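PDB 1XX7: oxetanocin-like protein from Pyrococcus furiosus, which probably hydrolyses 2'-deoxyribonucleoside 5'-phosphates to the deoxyribonucleoside and phosphate, as a metal-dependent, homodimeric enzyme of the HD-domain family. Local coordinates for residues E36-A39 with D40-R44; D64-K67 with A68-A72. One frame throughout, in Å; residues are numbered along the deposited sequence.

Interaction 1 (E36-A39 with D40-R44). With NI (nickel (II) ion), chain G.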
loop_
_atom_site.group_PDB
_atom_site.type_symbol
_atom_site.label_atom_id
_atom_site.label_comp_id
_atom_site.label_asym_id
_atom_site.label_seq_id
_atom_site.Cartn_x
_atom_site.Cartn_y
_atom_site.Cartn_z
ATOM N N GLU A 36 8.777 2.641 6.304
ATOM C CA GLU A 36 9.133 4.081 6.328
ATOM C C GLU A 36 10.053 4.491 5.182
ATOM O O GLU A 36 10.800 3.716 4.643
ATOM C CB GLU A 36 9.794 4.439 7.645
ATOM C CG GLU A 36 11.093 3.626 7.923
ATOM C CD GLU A 36 12.026 4.268 8.913
ATOM O OE1 GLU A 36 11.685 5.342 9.498
ATOM O OE2 GLU A 36 13.095 3.673 9.130
ATOM N N SER A 37 9.943 5.739 4.804
ATOM C CA SER A 37 10.829 6.350 3.880
ATOM C C SER A 37 12.085 6.885 4.586
ATOM O O SER A 37 12.175 6.930 5.842
ATOM C CB SER A 37 10.086 7.467 3.145
ATOM O OG SER A 37 9.880 8.591 3.988
ATOM N N VAL A 38 13.049 7.298 3.767
ATOM C CA VAL A 38 14.276 7.886 4.281
ATOM C C VAL A 38 13.992 9.246 4.963
ATOM O O VAL A 38 14.651 9.613 5.952
ATOM C CB VAL A 38 15.333 8.011 3.188
ATOM C CG1 VAL A 38 16.602 8.692 3.727
ATOM C CG2 VAL A 38 15.671 6.646 2.644
ATOM N N ALA A 39 12.998 9.973 4.448
ATOM C CA ALA A 39 12.558 11.203 5.064
ATOM C C ALA A 39 11.874 10.985 6.410
ATOM O O ALA A 39 12.072 11.772 7.319
ATOM C CB ALA A 39 11.654 11.921 4.152
ATOM N N ASP A 40 11.035 9.957 6.505
ATOM C CA ASP A 40 10.394 9.522 7.767
ATOM C C ASP A 40 11.483 9.308 8.845
ATOM O O ASP A 40 11.408 9.803 9.971
ATOM C CB ASP A 40 9.649 8.187 7.548
ATOM C CG ASP A 40 8.263 8.346 6.924
ATOM O OD1 ASP A 40 7.579 9.396 7.207
ATOM O OD2 ASP A 40 7.869 7.402 6.138
ATOM N N HIS A 41 12.471 8.515 8.449
ATOM C CA HIS A 41 13.605 8.184 9.244
ATOM C C HIS A 41 14.381 9.409 9.665
ATOM O O HIS A 41 14.665 9.568 10.844
ATOM C CB HIS A 41 14.533 7.279 8.420
ATOM C CG HIS A 41 15.890 7.166 8.978
ATOM N ND1 HIS A 41 16.130 6.671 10.238
ATOM C CD2 HIS A 41 17.098 7.500 8.467
ATOM C CE1 HIS A 41 17.428 6.682 10.478
ATOM N NE2 HIS A 41 18.038 7.165 9.417
ATOM N N SER A 42 14.724 10.238 8.682
ATOM C CA SER A 42 15.516 11.441 8.876
ATOM C C SER A 42 14.852 12.510 9.714
ATOM O O SER A 42 15.550 13.241 10.456
ATOM C CB SER A 42 15.905 12.062 7.536
ATOM O OG SER A 42 16.750 11.217 6.818
ATOM N N TYR A 43 13.532 12.610 9.593
ATOM C CA TYR A 43 12.737 13.415 10.505
ATOM C C TYR A 43 12.947 13.042 11.974
ATOM O O TYR A 43 13.186 13.938 12.830
ATOM C CB TYR A 43 11.228 13.340 10.219
ATOM C CG TYR A 43 10.522 14.041 11.329
ATOM C CD1 TYR A 43 10.603 15.437 11.439
ATOM C CD2 TYR A 43 9.922 13.354 12.325
ATOM C CE1 TYR A 43 10.038 16.105 12.504
ATOM C CE2 TYR A 43 9.344 14.023 13.420
ATOM C CZ TYR A 43 9.420 15.406 13.479
ATOM O OH TYR A 43 8.899 16.101 14.526
ATOM N N ARG A 44 12.776 11.756 12.308
ATOM C CA ARG A 44 12.893 11.349 13.730
ATOM C C ARG A 44 14.338 11.380 14.230
ATOM O O ARG A 44 14.580 11.609 15.432
ATOM C CB ARG A 44 12.233 10.012 14.056
ATOM C CG ARG A 44 11.929 9.910 15.540
ATOM C CD ARG A 44 11.011 8.807 15.928
ATOM N NE ARG A 44 11.609 7.512 15.668
ATOM C CZ ARG A 44 11.050 6.344 15.963
ATOM N NH1 ARG A 44 9.905 6.292 16.630
ATOM N NH2 ARG A 44 11.677 5.229 15.640
HETATM NI NI NI G . 20.135 7.619 8.794
#
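Ser37 and Asp40 grip each other through two reciprocal hydrogen bonds. The amide N of Asp40 donates to Ser37 OG at 3.1 Å, and the amide N of Ser37 donates to Asp40 OD2 at 3.0 Å with a nearly straight N-H...O angle of 173°. That second bond reaches OD2 on its anti side, slightly out of the carboxylate plane. With chi1 of Ser37 at 73°, OG sits between its own backbone N and carbonyl carbon, which brings it to the Asp40 amide. The other carboxylate oxygen, Asp40 OD1, is bonded to Ser37 OG of the second subunit, and the reverse pair is also made, so the helix start is tied into the dimer interface.

At the first residue of the helix, Val38 O accepts twice, from Ser42 N at 2.8 Å and from Ser42 OG at 2.8 Å, the donors arriving from opposite faces of the carbonyl plane. The His41 ring stands beside this turn and binds nickel through NE2 at 2.2 Å, while its ND1 is hydrogen-bonded to Asp135, a second-shell residue; held at both nitrogens, the ring is probably restrained in its rotation. The Glu36 side chain crosses that of His41 at a slant, its CD 3.9 Å from His41 CB and its carboxylate plane turned 80° from the imidazole; Arg24 and Trp27 of the same chain hold OE2, and Lys20 of the second subunit holds OE1. His75, Asp76 and Asp132 complete the protein ligands of the nickel. A capping box thus opens the helix that carries the first histidine of the H...HD...D metal site, the signature of the HD domain.

Interaction 2 (D64-K67 with A68-A72)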
loop_
_atom_site.group_PDB
_atom_site.type_symbol
_atom_site.label_atom_id
_atom_site.label_comp_id
_atom_site.label_asym_id
_atom_site.label_seq_id
_atom_site.Cartn_x
_atom_site.Cartn_y
_atom_site.Cartn_z
ATOM N N ASP A 64 27.106 21.969 20.115
ATOM C CA ASP A 64 26.701 22.900 19.086
ATOM C C ASP A 64 25.414 22.366 18.403
ATOM O O ASP A 64 25.464 21.582 17.464
ATOM C CB ASP A 64 27.849 23.045 18.094
ATOM C CG ASP A 64 27.579 24.050 17.015
ATOM O OD1 ASP A 64 26.483 24.640 16.940
ATOM O OD2 ASP A 64 28.493 24.264 16.212
ATOM N N VAL A 65 24.270 22.799 18.911
ATOM C CA VAL A 65 22.991 22.277 18.517
ATOM C C VAL A 65 22.656 22.623 17.087
ATOM O O VAL A 65 22.150 21.780 16.362
ATOM C CB VAL A 65 21.889 22.732 19.467
ATOM C CG1 VAL A 65 20.497 22.210 18.990
ATOM C CG2 VAL A 65 22.201 22.240 20.888
ATOM N N GLU A 66 22.976 23.849 16.680
ATOM C CA GLU A 66 22.821 24.269 15.317
ATOM C C GLU A 66 23.502 23.310 14.378
ATOM O O GLU A 66 22.842 22.784 13.450
ATOM C CB GLU A 66 23.397 25.666 15.105
ATOM C CG GLU A 66 23.243 26.156 13.715
ATOM C CD GLU A 66 23.617 27.588 13.524
ATOM O OE1 GLU A 66 23.620 28.362 14.500
ATOM O OE2 GLU A 66 23.891 27.945 12.378
ATOM N N LYS A 67 24.819 23.072 14.604
ATOM C CA LYS A 67 25.535 22.087 13.795
ATOM C C LYS A 67 24.942 20.664 13.830
ATOM O O LYS A 67 24.862 20.011 12.801
ATOM C CB LYS A 67 26.985 22.031 14.189
ATOM C CG LYS A 67 27.808 20.960 13.426
ATOM C CD LYS A 67 29.214 20.906 13.950
ATOM C CE LYS A 67 30.080 21.956 13.306
ATOM N NZ LYS A 67 31.347 22.117 14.087
ATOM N N ALA A 68 24.542 20.195 14.994
ATOM C CA ALA A 68 24.000 18.864 15.125
ATOM C C ALA A 68 22.658 18.674 14.361
ATOM O O ALA A 68 22.438 17.627 13.755
ATOM C CB ALA A 68 23.875 18.494 16.578
ATOM N N LEU A 69 21.805 19.700 14.358
ATOM C CA LEU A 69 20.564 19.669 13.595
ATOM C C LEU A 69 20.827 19.768 12.111
ATOM O O LEU A 69 20.183 19.033 11.323
ATOM C CB LEU A 69 19.577 20.756 14.051
ATOM C CG LEU A 69 19.209 20.732 15.532
ATOM C CD1 LEU A 69 18.308 21.959 15.898
ATOM C CD2 LEU A 69 18.559 19.429 15.909
ATOM N N LYS A 70 21.782 20.592 11.681
ATOM C CA LYS A 70 22.091 20.605 10.239
ATOM C C LYS A 70 22.571 19.219 9.775
ATOM O O LYS A 70 22.195 18.746 8.712
ATOM C CB LYS A 70 23.153 21.623 9.877
ATOM C CG LYS A 70 22.792 23.074 9.983
ATOM C CD LYS A 70 23.995 23.918 9.599
ATOM C CE LYS A 70 23.729 25.391 9.721
ATOM N NZ LYS A 70 24.764 26.227 8.982
ATOM N N ILE A 71 23.398 18.574 10.590
ATOM C CA ILE A 71 23.955 17.261 10.236
ATOM C C ILE A 71 22.852 16.209 10.129
ATOM O O ILE A 71 22.851 15.423 9.210
ATOM C CB ILE A 71 25.010 16.783 11.266
ATOM C CG1 ILE A 71 26.272 17.666 11.219
ATOM C CG2 ILE A 71 25.351 15.287 11.054
ATOM C CD1 ILE A 71 27.207 17.479 12.433
ATOM N N ALA A 72 21.944 16.207 11.105
ATOM C CA ALA A 72 20.830 15.297 11.139
ATOM C C ALA A 72 19.932 15.401 9.877
ATOM O O ALA A 72 19.480 14.391 9.352
ATOM C CB ALA A 72 20.020 15.552 12.363
#
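Asp64 O, Val65 O, Glu66 O and Lys67 O each accept the amide four residues on, from Ala68, Leu69, Lys70 and Ile71 in turn, at N...O distances of 2.9 to 3.0 Å, which is regular alpha-helical geometry. Asp64 is the N-cap: its OD1 receives Lys67 N at 3.3 Å from above the carboxylate plane, with the N-H...O angle close to straight at 177°.

Three i to i+4 side-chain pairs follow. Val65 and Leu69 run together in the same direction, with Val65 CG1 3.8 Å from Leu69 CD1; Val65 also meets Ala53 of helix 38-58, and Leu69 meets Thr49. On another side of the helix, Lys67 CG touches Ile71 CD1 at 3.7 Å, and Ile71 goes on to pack against Leu113 and Tyr117 of helix 111-119 and Val128 of helix 123-145.

With Glu66 CG anti to the backbone N (chi1 -179°) and Lys70 CG anti to the carbonyl carbon (chi1 -69°), the two extended chains run alongside each other, bringing Lys70 CE and NZ near Glu66 OE2. The ion pair between Glu66 OE2 and Lys70 NZ is long, at 3.9 Å, and Lys70 CE is slightly nearer to OE2, at 3.7 Å. The stronger partner of NZ is Glu54 of the second subunit. Replacing Lys70 with an alanine would probably leave Glu54 of the second subunit without its salt-bridge mate and strip Glu66 of its long, weak ion pair within the helix. The weak intrahelical pairing and the firmer bridge to Glu54 suggest that the lysine's charge serves the dimer interface more than the helix itself.

Interactions 1 and 2 each include the N-terminal start of a helix, and helices 38-58 and 65-74 are consecutive in the chain. The centres of the two interactions are about 17 Å apart and their nearest atoms about 4 Å, without a touch. The metal relates them: residues 36-44 supply a nickel ligand directly, whereas residues 64-72 supply none; the Ile71 side chain is about 10 Å from the ion and Ala72 O 6.8 Å from it. Residues 64-72 connect indirectly, since Ala72 O accepts a hydrogen bond from ND1 of the ligand His75. Helix 65-74 also packs on helix 38-58 through Thr49. Both contacts reach the second subunit, so each lies at the dimer interface.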